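Local coordinates for glutaredoxin related protein (Sulfolobus solfataricus, PDB 4MNN) that probably acts as an atypical protein disulfide oxidoreductase, exchanging thiols and disulfides, and is built of two thioredoxin-like units in one chain, at residues Y60-I65 against F120-S125; V50-G55 against N76-I81; I19-C24 against S28-F33; P115-F120 against S152-I157. All blocks are in the same frame, centred on the assembly; numbering follows the deposited sequence.

Contact 1: Y60-I65 against F120-S125; sequences YTYYGI and FLYQVS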
# COMPACT_ATOMS: atom_id res chain seq x y z
N TYR A 60 -6.09 0.72 -1.30
CA TYR A 60 -4.99 1.51 -1.84
C TYR A 60 -4.40 0.82 -3.05
O TYR A 60 -4.72 -0.34 -3.33
CB TYR A 60 -3.91 1.71 -0.76
CG TYR A 60 -3.26 0.43 -0.27
CD1 TYR A 60 -2.26 -0.19 -1.00
CD2 TYR A 60 -3.68 -0.17 0.93
CE1 TYR A 60 -1.67 -1.38 -0.55
CE2 TYR A 60 -3.11 -1.38 1.38
CZ TYR A 60 -2.11 -1.97 0.64
OH TYR A 60 -1.52 -3.17 1.04
N THR A 61 -3.54 1.54 -3.75
CA THR A 61 -2.81 0.99 -4.89
C THR A 61 -1.36 1.32 -4.57
O THR A 61 -1.05 2.45 -4.16
CB THR A 61 -3.10 1.71 -6.22
OG1 THR A 61 -4.47 1.56 -6.56
CG2 THR A 61 -2.25 1.09 -7.35
N TYR A 62 -0.50 0.34 -4.76
CA TYR A 62 0.93 0.48 -4.56
C TYR A 62 1.51 0.38 -5.98
O TYR A 62 1.36 -0.68 -6.64
CB TYR A 62 1.44 -0.69 -3.73
CG TYR A 62 2.88 -0.55 -3.32
CD1 TYR A 62 3.24 -0.21 -2.00
CD2 TYR A 62 3.91 -0.77 -4.25
CE1 TYR A 62 4.59 -0.11 -1.63
CE2 TYR A 62 5.26 -0.66 -3.89
CZ TYR A 62 5.60 -0.33 -2.59
OH TYR A 62 6.94 -0.19 -2.26
N TYR A 63 2.13 1.46 -6.43
CA TYR A 63 2.76 1.52 -7.74
C TYR A 63 4.23 1.12 -7.61
O TYR A 63 5.07 1.92 -7.19
CB TYR A 63 2.60 2.92 -8.31
CG TYR A 63 1.13 3.26 -8.57
CD1 TYR A 63 0.39 4.04 -7.67
CD2 TYR A 63 0.50 2.83 -9.76
CE1 TYR A 63 -0.92 4.39 -7.94
CE2 TYR A 63 -0.81 3.19 -10.05
CZ TYR A 63 -1.52 3.96 -9.14
OH TYR A 63 -2.83 4.31 -9.41
N GLY A 64 4.49 -0.14 -7.98
CA GLY A 64 5.80 -0.76 -7.90
C GLY A 64 5.51 -2.14 -7.36
O GLY A 64 4.36 -2.61 -7.49
N ILE A 65 6.49 -2.78 -6.73
CA ILE A 65 6.25 -4.11 -6.14
C ILE A 65 6.72 -3.98 -4.69
O ILE A 65 7.86 -3.62 -4.42
CB ILE A 65 7.04 -5.23 -6.88
CG1 ILE A 65 6.60 -5.26 -8.35
CG2 ILE A 65 6.81 -6.57 -6.18
CD1 ILE A 65 7.39 -6.27 -9.20
N PHE A 120 1.42 3.27 8.74
CA PHE A 120 0.55 4.28 9.33
C PHE A 120 -0.54 4.64 8.30
O PHE A 120 -1.74 4.59 8.61
CB PHE A 120 1.40 5.51 9.70
CG PHE A 120 0.59 6.66 10.25
CD1 PHE A 120 0.17 6.66 11.57
CD2 PHE A 120 0.28 7.75 9.44
CE1 PHE A 120 -0.55 7.75 12.11
CE2 PHE A 120 -0.44 8.84 9.95
CZ PHE A 120 -0.85 8.84 11.29
N LEU A 121 -0.14 4.93 7.07
CA LEU A 121 -1.14 5.30 6.06
C LEU A 121 -2.04 4.14 5.65
O LEU A 121 -3.21 4.37 5.34
CB LEU A 121 -0.46 5.93 4.83
CG LEU A 121 0.16 7.29 5.16
CD1 LEU A 121 0.93 7.82 3.90
CD2 LEU A 121 -0.95 8.31 5.57
N TYR A 122 -1.54 2.90 5.67
CA TYR A 122 -2.39 1.75 5.32
C TYR A 122 -3.53 1.71 6.32
O TYR A 122 -4.67 1.40 5.97
CB TYR A 122 -1.62 0.43 5.42
CG TYR A 122 -0.63 0.21 4.31
CD1 TYR A 122 0.57 -0.49 4.55
CD2 TYR A 122 -0.89 0.66 3.00
CE1 TYR A 122 1.49 -0.75 3.51
CE2 TYR A 122 0.02 0.42 1.94
CZ TYR A 122 1.20 -0.29 2.21
OH TYR A 122 2.08 -0.60 1.21
N GLN A 123 -3.23 2.04 7.57
CA GLN A 123 -4.28 2.02 8.59
C GLN A 123 -5.24 3.19 8.39
O GLN A 123 -6.43 3.04 8.62
CB GLN A 123 -3.66 2.02 9.97
CG GLN A 123 -2.98 0.67 10.23
CD GLN A 123 -2.28 0.63 11.54
OE1 GLN A 123 -1.10 0.95 11.63
NE2 GLN A 123 -3.00 0.24 12.58
N VAL A 124 -4.72 4.34 7.99
CA VAL A 124 -5.59 5.47 7.71
C VAL A 124 -6.57 5.11 6.55
O VAL A 124 -7.77 5.44 6.60
CB VAL A 124 -4.75 6.71 7.33
CG1 VAL A 124 -5.66 7.83 6.87
CG2 VAL A 124 -3.89 7.15 8.50
N SER A 125 -6.09 4.40 5.53
CA SER A 125 -6.97 4.03 4.40
C SER A 125 -8.09 3.08 4.84
O SER A 125 -9.16 3.03 4.23
CB SER A 125 -6.15 3.39 3.25
OG SER A 125 -5.82 2.02 3.47
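Tyr122, the first residue of helix 120-125 to reach strand 60-63, lays its ring over that of Tyr60 in an offset stack, centroids 4.3 Å apart and planes inclined by 29°. CE2 of Tyr122 sits above the middle of the Tyr60 ring, and its CD2 comes within 3.4 Å of Tyr60 CE2. Tyr60 OH in turn lies over the rim of a Tyr122 face; that hydroxyl is engaged by Ser77 OG on helix 71-83. Tyr122 has CG anti to its carbonyl carbon (chi1 -73°), which carries the ring out from the helix so that its OH ends 3.4 Å from Tyr62 CD1, at the edge of the Tyr62 ring. The arrangement joins the two thioredoxin-like units of the chain: strand 57-63 belongs to the N-terminal one, helix 114-127 to the C-terminal one; the strand lies within the continuous mixed sheet and the helix packs on it. Further on, Ser125 turns OG back to its own helix, bonding Tyr122 O at 2.8 Å from a position tilted 28° out of the carbonyl plane. The same OG lies 4.0 Å from Tyr60 CD2, at the ring edge, while Leu133 of strand 131-137 packs against both Tyr60 and Ser125.

Contact 2: V50-G55 against N76-I81; sequences VKVKRG and NSLVRI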
# COMPACT_ATOMS: atom_id res chain seq x y z
N VAL A 50 -0.08 -3.03 -7.62
CA VAL A 50 -0.90 -3.97 -6.87
C VAL A 50 -1.95 -3.16 -6.12
O VAL A 50 -1.63 -2.17 -5.46
CB VAL A 50 -0.08 -4.83 -5.86
CG1 VAL A 50 0.53 -3.96 -4.79
CG2 VAL A 50 -1.00 -5.89 -5.23
N LYS A 51 -3.20 -3.58 -6.27
CA LYS A 51 -4.36 -2.94 -5.65
C LYS A 51 -4.90 -3.90 -4.61
O LYS A 51 -5.04 -5.11 -4.88
CB LYS A 51 -5.48 -2.67 -6.66
CG LYS A 51 -5.15 -1.58 -7.62
CD LYS A 51 -6.30 -1.33 -8.58
CE LYS A 51 -6.21 0.07 -9.15
NZ LYS A 51 -7.01 0.15 -10.42
N VAL A 52 -5.23 -3.37 -3.44
CA VAL A 52 -5.73 -4.22 -2.36
C VAL A 52 -7.18 -3.84 -2.16
O VAL A 52 -7.47 -2.68 -1.95
CB VAL A 52 -4.91 -3.98 -1.11
CG1 VAL A 52 -5.55 -4.69 0.10
CG2 VAL A 52 -3.47 -4.52 -1.36
N LYS A 53 -8.07 -4.84 -2.25
CA LYS A 53 -9.51 -4.64 -2.12
C LYS A 53 -10.16 -5.64 -1.20
O LYS A 53 -9.58 -6.66 -0.81
CB LYS A 53 -10.17 -4.81 -3.50
CG LYS A 53 -9.55 -3.97 -4.60
CD LYS A 53 -10.14 -4.33 -5.98
CE LYS A 53 -11.68 -4.25 -5.96
NZ LYS A 53 -12.21 -4.48 -7.36
N ARG A 54 -11.39 -5.31 -0.84
CA ARG A 54 -12.22 -6.21 -0.04
C ARG A 54 -13.56 -5.85 -0.68
O ARG A 54 -14.04 -4.72 -0.55
CB ARG A 54 -12.14 -5.88 1.45
CG ARG A 54 -12.72 -6.98 2.32
CD ARG A 54 -12.60 -6.74 3.82
NE ARG A 54 -13.59 -7.58 4.51
CZ ARG A 54 -13.55 -7.93 5.80
NH1 ARG A 54 -12.55 -7.53 6.59
NH2 ARG A 54 -14.52 -8.70 6.29
N GLY A 55 -14.11 -6.80 -1.43
CA GLY A 55 -15.34 -6.53 -2.15
C GLY A 55 -15.05 -5.49 -3.22
O GLY A 55 -14.03 -5.56 -3.90
N ASN A 76 1.27 -7.06 6.59
CA ASN A 76 0.54 -6.65 7.77
C ASN A 76 -0.77 -5.97 7.40
O ASN A 76 -1.79 -6.13 8.09
CB ASN A 76 1.34 -5.65 8.59
CG ASN A 76 1.92 -6.25 9.84
OD1 ASN A 76 2.39 -7.36 9.83
ND2 ASN A 76 1.93 -5.47 10.92
N SER A 77 -0.75 -5.18 6.34
CA SER A 77 -1.97 -4.49 5.97
C SER A 77 -3.00 -5.48 5.51
O SER A 77 -4.19 -5.29 5.73
CB SER A 77 -1.75 -3.44 4.86
OG SER A 77 -1.44 -4.02 3.59
N LEU A 78 -2.58 -6.53 4.81
CA LEU A 78 -3.56 -7.51 4.34
C LEU A 78 -4.30 -8.14 5.53
O LEU A 78 -5.52 -8.32 5.52
CB LEU A 78 -2.83 -8.61 3.57
CG LEU A 78 -2.77 -8.52 2.02
CD1 LEU A 78 -2.92 -7.15 1.50
CD2 LEU A 78 -1.51 -9.21 1.51
N VAL A 79 -3.53 -8.52 6.55
CA VAL A 79 -4.13 -9.15 7.72
C VAL A 79 -5.05 -8.17 8.46
O VAL A 79 -6.15 -8.53 8.86
CB VAL A 79 -3.01 -9.64 8.67
CG1 VAL A 79 -3.62 -10.20 9.99
CG2 VAL A 79 -2.16 -10.69 7.94
N ARG A 80 -4.60 -6.92 8.63
CA ARG A 80 -5.42 -5.93 9.34
C ARG A 80 -6.73 -5.66 8.61
O ARG A 80 -7.80 -5.61 9.22
CB ARG A 80 -4.65 -4.62 9.54
CG ARG A 80 -3.45 -4.69 10.47
CD ARG A 80 -3.22 -3.32 11.17
NE ARG A 80 -2.18 -3.45 12.19
CZ ARG A 80 -0.89 -3.18 11.98
NH1 ARG A 80 -0.47 -2.74 10.79
NH2 ARG A 80 -0.02 -3.42 12.96
N ILE A 81 -6.63 -5.49 7.29
CA ILE A 81 -7.82 -5.23 6.50
C ILE A 81 -8.77 -6.45 6.52
O ILE A 81 -9.98 -6.30 6.68
CB ILE A 81 -7.41 -4.87 5.04
CG1 ILE A 81 -6.77 -3.48 5.02
CG2 ILE A 81 -8.63 -4.86 4.10
CD1 ILE A 81 -5.95 -3.23 3.74
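Arg54 sends CG anti to the backbone N (chi1 -167°) and stays extended as far as NE, a reach that brings its guanidinium to the backbone of Ile81 on helix 76-81. Val52, two residues earlier and on the same face of strand 50-54, has CG1 anti to its own N, and this branch points between Leu78 and Ile81. Its CG1 is 3.9 Å from Leu78 CD1 and equally 3.9 Å from Ile81 CD1, whereas Val52 CG2 meets Leu78 CD1 alone, also at 3.9 Å. One leucine methyl is thus touched by both valine branches, and the isoleucine is met at the end of its longer branch. The polar link lies beyond this apolar patch: Arg54 NH1 donates to Ile81 O over 2.9 Å, in the carbonyl plane and almost in the guanidinium plane, though bent to 141° at the hydrogen. NE of the same group forms a salt bridge with Asp18, so two partners fix its rotation. Ile81 continues the apolar layer toward Ile19 of strand 19-24. Strand and helix run nearly parallel, the axes of the two short segments 10.0 Å apart and 15° from alignment. Antiparallel strands 49-54 and 57-63 followed by helix 71-83, packed on the sheet along the strand, form a beta-beta-alpha arrangement consistent with the C-terminal half of a thioredoxin fold.

Contact 3: I19-C24 against S28-F33; sequences ITIQQC and SLFHEF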
# COMPACT_ATOMS: atom_id res chain seq x y z
N ILE A 19 -10.14 -10.74 1.22
CA ILE A 19 -9.17 -9.78 0.72
C ILE A 19 -8.96 -10.20 -0.74
O ILE A 19 -8.94 -11.40 -1.06
CB ILE A 19 -7.82 -9.89 1.48
CG1 ILE A 19 -7.76 -8.87 2.62
CG2 ILE A 19 -6.65 -9.64 0.52
CD1 ILE A 19 -7.47 -7.43 2.17
N THR A 20 -8.85 -9.22 -1.64
CA THR A 20 -8.61 -9.51 -3.04
C THR A 20 -7.48 -8.59 -3.50
O THR A 20 -7.53 -7.40 -3.23
CB THR A 20 -9.83 -9.22 -3.93
OG1 THR A 20 -10.91 -10.09 -3.58
CG2 THR A 20 -9.47 -9.47 -5.41
N ILE A 21 -6.47 -9.16 -4.17
CA ILE A 21 -5.35 -8.38 -4.68
C ILE A 21 -5.42 -8.35 -6.19
O ILE A 21 -5.63 -9.40 -6.80
CB ILE A 21 -4.00 -9.05 -4.29
CG1 ILE A 21 -3.71 -8.80 -2.81
CG2 ILE A 21 -2.86 -8.57 -5.18
CD1 ILE A 21 -2.57 -9.63 -2.30
N GLN A 22 -5.31 -7.17 -6.80
CA GLN A 22 -5.28 -7.11 -8.26
C GLN A 22 -3.86 -6.66 -8.55
O GLN A 22 -3.38 -5.68 -8.00
CB GLN A 22 -6.24 -6.07 -8.83
CG GLN A 22 -7.68 -6.30 -8.45
CD GLN A 22 -8.59 -5.32 -9.17
OE1 GLN A 22 -8.25 -4.15 -9.31
NE2 GLN A 22 -9.73 -5.80 -9.64
N GLN A 23 -3.17 -7.35 -9.44
CA GLN A 23 -1.79 -6.94 -9.68
C GLN A 23 -1.37 -7.15 -11.10
O GLN A 23 -2.03 -7.87 -11.82
CB GLN A 23 -0.86 -7.80 -8.82
CG GLN A 23 -0.81 -9.29 -9.24
CD GLN A 23 0.26 -9.58 -10.32
OE1 GLN A 23 1.33 -8.96 -10.35
NE2 GLN A 23 -0.02 -10.55 -11.18
N CYS A 24 -0.28 -6.50 -11.50
CA CYS A 24 0.31 -6.81 -12.79
C CYS A 24 1.81 -6.58 -12.72
O CYS A 24 2.31 -5.74 -11.95
CB CYS A 24 -0.30 -6.02 -13.94
SG CYS A 24 -0.42 -4.27 -13.57
N SER A 28 5.56 -13.48 -10.52
CA SER A 28 6.27 -14.52 -9.79
C SER A 28 6.17 -14.39 -8.30
O SER A 28 6.35 -15.37 -7.58
CB SER A 28 7.74 -14.59 -10.26
OG SER A 28 8.38 -13.36 -10.04
N LEU A 29 5.86 -13.19 -7.81
CA LEU A 29 5.69 -12.99 -6.38
C LEU A 29 4.26 -13.36 -5.97
O LEU A 29 4.02 -14.18 -5.06
CB LEU A 29 5.97 -11.53 -5.99
CG LEU A 29 5.58 -11.18 -4.53
CD1 LEU A 29 6.58 -11.83 -3.54
CD2 LEU A 29 5.62 -9.64 -4.34
N PHE A 30 3.30 -12.76 -6.66
CA PHE A 30 1.91 -12.97 -6.31
C PHE A 30 1.30 -14.33 -6.60
O PHE A 30 0.25 -14.67 -6.04
CB PHE A 30 1.11 -11.84 -6.94
CG PHE A 30 1.34 -10.53 -6.27
CD1 PHE A 30 2.00 -9.50 -6.92
CD2 PHE A 30 0.97 -10.37 -4.92
CE1 PHE A 30 2.31 -8.28 -6.23
CE2 PHE A 30 1.27 -9.19 -4.24
CZ PHE A 30 1.94 -8.15 -4.89
N HIS A 31 1.95 -15.11 -7.46
CA HIS A 31 1.47 -16.48 -7.76
C HIS A 31 1.39 -17.24 -6.40
O HIS A 31 0.46 -18.00 -6.16
CB HIS A 31 2.45 -17.17 -8.71
CG HIS A 31 2.07 -18.57 -9.10
ND1 HIS A 31 2.38 -19.66 -8.33
CD2 HIS A 31 1.42 -19.05 -10.19
CE1 HIS A 31 1.93 -20.76 -8.91
NE2 HIS A 31 1.34 -20.41 -10.04
N GLU A 32 2.35 -17.00 -5.52
CA GLU A 32 2.36 -17.64 -4.20
C GLU A 32 1.20 -17.14 -3.31
O GLU A 32 0.62 -17.91 -2.53
CB GLU A 32 3.70 -17.35 -3.48
CG GLU A 32 3.96 -18.16 -2.20
CD GLU A 32 4.02 -19.66 -2.45
OE1 GLU A 32 4.13 -20.06 -3.63
OE2 GLU A 32 3.96 -20.45 -1.48
N PHE A 33 0.85 -15.86 -3.44
CA PHE A 33 -0.26 -15.29 -2.64
C PHE A 33 -1.58 -15.98 -2.97
O PHE A 33 -2.48 -16.09 -2.15
CB PHE A 33 -0.42 -13.79 -2.94
CG PHE A 33 0.59 -12.91 -2.27
CD1 PHE A 33 1.94 -12.99 -2.58
CD2 PHE A 33 0.18 -11.98 -1.33
CE1 PHE A 33 2.87 -12.16 -1.98
CE2 PHE A 33 1.13 -11.12 -0.71
CZ PHE A 33 2.47 -11.22 -1.04
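Gln23 and Phe30 run past one another in opposite directions inside the beta-alpha-beta unit formed by strand 19-24, helix 27-33 and strand 38-41, part of the N-terminal thioredoxin-like unit. The glutamine meets the ring with its carbons as well as its amide: CG is 3.7 Å from Phe30 CD1, and OE1 reaches the same ring atom at 3.5 Å. Amide and ring planes stand 37° apart. Two residues back along the strand, Ile21 places CG2 over a face of the Phe30 ring, 4.2 Å from CD2. Its other branch ends at Phe33, where Ile21 CD1 lies 3.7 Å from Phe33 CD2 and the two side chains cross at about a right angle. The Gln23 side chain is bent: CG stands between the backbone N and the carbonyl carbon (chi1 68°), and chi2 at 88° folds the amide back toward the start of the helix. OE1 accepts from Gly26 N, and NE2 bonds to Asp27 OD1 and, on strand 38-41, to Thr41 OG1. A leucine here would probably leave Gly26 N, Asp27 OD1 and Thr41 OG1 without these mates, loosening the tie of the strand to the helix start and to strand 38-41. Further out, Phe33 is packed by Ile7 and Leu11 of helix 4-11 and by Phe74 of helix 71-83. The strand's last residue, Cys24, faces away from the helix, its SG joined in a disulfide to SG of Cys45.

Contact 4: P115-F120 against S152-I157; sequences PITAEF and SVPKII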
# COMPACT_ATOMS: atom_id res chain seq x y z
N PRO A 115 8.82 2.29 5.55
CA PRO A 115 7.87 1.28 6.01
C PRO A 115 7.02 1.74 7.18
O PRO A 115 5.88 1.32 7.31
CB PRO A 115 8.74 0.05 6.31
CG PRO A 115 10.13 0.63 6.51
CD PRO A 115 10.19 1.75 5.48
N ILE A 116 7.58 2.60 8.03
CA ILE A 116 6.86 3.12 9.18
C ILE A 116 5.71 4.00 8.65
O ILE A 116 4.57 3.92 9.13
CB ILE A 116 7.81 3.95 10.07
CG1 ILE A 116 9.13 3.18 10.28
CG2 ILE A 116 7.14 4.27 11.39
CD1 ILE A 116 10.20 3.91 11.09
N THR A 117 5.99 4.82 7.64
CA THR A 117 4.96 5.70 7.09
C THR A 117 3.90 4.94 6.32
O THR A 117 2.72 5.25 6.42
CB THR A 117 5.59 6.77 6.21
OG1 THR A 117 6.59 7.44 6.99
CG2 THR A 117 4.52 7.84 5.79
N ALA A 118 4.31 3.95 5.52
CA ALA A 118 3.33 3.14 4.81
C ALA A 118 2.39 2.45 5.79
O ALA A 118 1.17 2.42 5.59
CB ALA A 118 4.01 2.11 3.98
N GLU A 119 2.93 1.86 6.86
CA GLU A 119 2.06 1.15 7.81
C GLU A 119 1.00 2.06 8.41
O GLU A 119 -0.17 1.68 8.57
CB GLU A 119 2.93 0.56 8.91
CG GLU A 119 2.16 -0.35 9.86
CD GLU A 119 2.96 -1.61 10.19
OE1 GLU A 119 4.01 -1.50 10.88
OE2 GLU A 119 2.53 -2.69 9.76
N PHE A 120 1.42 3.27 8.74
CA PHE A 120 0.55 4.28 9.33
C PHE A 120 -0.54 4.64 8.30
O PHE A 120 -1.74 4.59 8.61
CB PHE A 120 1.40 5.51 9.70
CG PHE A 120 0.59 6.66 10.25
CD1 PHE A 120 0.17 6.66 11.57
CD2 PHE A 120 0.28 7.75 9.44
CE1 PHE A 120 -0.55 7.75 12.11
CE2 PHE A 120 -0.44 8.84 9.95
CZ PHE A 120 -0.85 8.84 11.29
N SER A 152 14.14 13.33 -1.26
CA SER A 152 14.21 12.32 -0.20
C SER A 152 12.83 11.67 0.06
O SER A 152 11.74 12.25 -0.24
CB SER A 152 14.75 12.94 1.09
OG SER A 152 13.81 13.83 1.70
N VAL A 153 12.88 10.47 0.61
CA VAL A 153 11.66 9.74 0.97
C VAL A 153 11.82 9.31 2.44
O VAL A 153 12.94 9.31 2.96
CB VAL A 153 11.46 8.51 0.05
CG1 VAL A 153 11.10 8.96 -1.38
CG2 VAL A 153 12.80 7.65 -0.03
N PRO A 154 10.71 9.01 3.14
CA PRO A 154 9.34 9.08 2.63
C PRO A 154 8.90 10.52 2.43
O PRO A 154 9.38 11.44 3.11
CB PRO A 154 8.52 8.42 3.75
CG PRO A 154 9.30 8.79 4.99
CD PRO A 154 10.72 8.51 4.54
N LYS A 155 7.97 10.72 1.49
CA LYS A 155 7.44 12.06 1.25
C LYS A 155 5.94 11.89 0.94
O LYS A 155 5.58 11.09 0.09
CB LYS A 155 8.14 12.72 0.04
CG LYS A 155 7.64 14.18 -0.20
CD LYS A 155 7.86 15.08 1.04
CE LYS A 155 7.28 16.49 0.83
NZ LYS A 155 7.33 17.36 2.09
N ILE A 156 5.07 12.61 1.66
CA ILE A 156 3.63 12.48 1.43
C ILE A 156 3.16 13.74 0.73
O ILE A 156 3.55 14.86 1.11
CB ILE A 156 2.83 12.36 2.76
CG1 ILE A 156 3.38 11.20 3.62
CG2 ILE A 156 1.37 12.12 2.44
CD1 ILE A 156 2.80 11.19 5.10
N ILE A 157 2.34 13.54 -0.29
CA ILE A 157 1.75 14.64 -1.05
C ILE A 157 0.24 14.57 -0.82
O ILE A 157 -0.38 13.53 -1.02
CB ILE A 157 2.02 14.48 -2.58
CG1 ILE A 157 3.53 14.43 -2.84
CG2 ILE A 157 1.33 15.64 -3.37
CD1 ILE A 157 4.29 15.69 -2.45
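A CxxC sequence at a helix start, consistent with a thioredoxin-type motif, stands beside a proline with a cis peptide bond before it, and the contact of Thr117 with Pro154 and Ile156 lies next to this pair of elements. Thr117, on the first turns of helix 114-127, divides its branches between the two partners. Its OG1 approaches the proline ring, 3.6 Å from Pro154 CG and 3.9 Å from Pro154 CB. The methyl goes to the next inward-facing residue: Thr117 CG2 is 3.8 Å from Ile156 CD1 and 4.2 Å from its CG1. With OG1 anti to the carbonyl carbon (chi1 -54°), the hydroxyl lies beside the backbone N and bonds to Lys113 O, four residues back and just ahead of the helix. The cis-proline loop is a hallmark of the thioredoxin fold, where it stands against the redox disulfide; here Pro154 touches both Cys111 and Cys114, which are joined in a disulfide. After the proline the chain enters edge strand 155-158, and Lys155 points away from the helix while Ile156 turns back to it. An alanine in place of Thr117 would remove both branches, and the likely result is a gap beside Pro154 and Ile156 and Lys113 O without its side-chain donor. Ile156 also packs on Leu121 of the same helix and on Val103 and Leu105 of strand 101-107.

Contacts 1, 2 and 3 are buried and contact 4 lies at the surface, yet all four reach one mixed sheet. Contacts 2 and 3 stay in the N-terminal unit on neighbouring strands, and contact 4 stays in the C-terminal unit; contact 1, its centre about 2 Å from that of the chain, spans both. Contacts 1 and 4 use successive parts of helix 114-127, while a backbone bond from Tyr62 N to Val50 O ties contact 1 to contact 2. Chemistry follows place: stacked tyrosines at the middle, aliphatic packing with an arginine-to-carbonyl bond at its rim in contact 2, phenylalanines with a buried amide in contact 3, and a small threonine, proline and isoleucine patch by the disulfide in contact 4. An Arg80–Glu119 salt bridge links contacts 2 and 4.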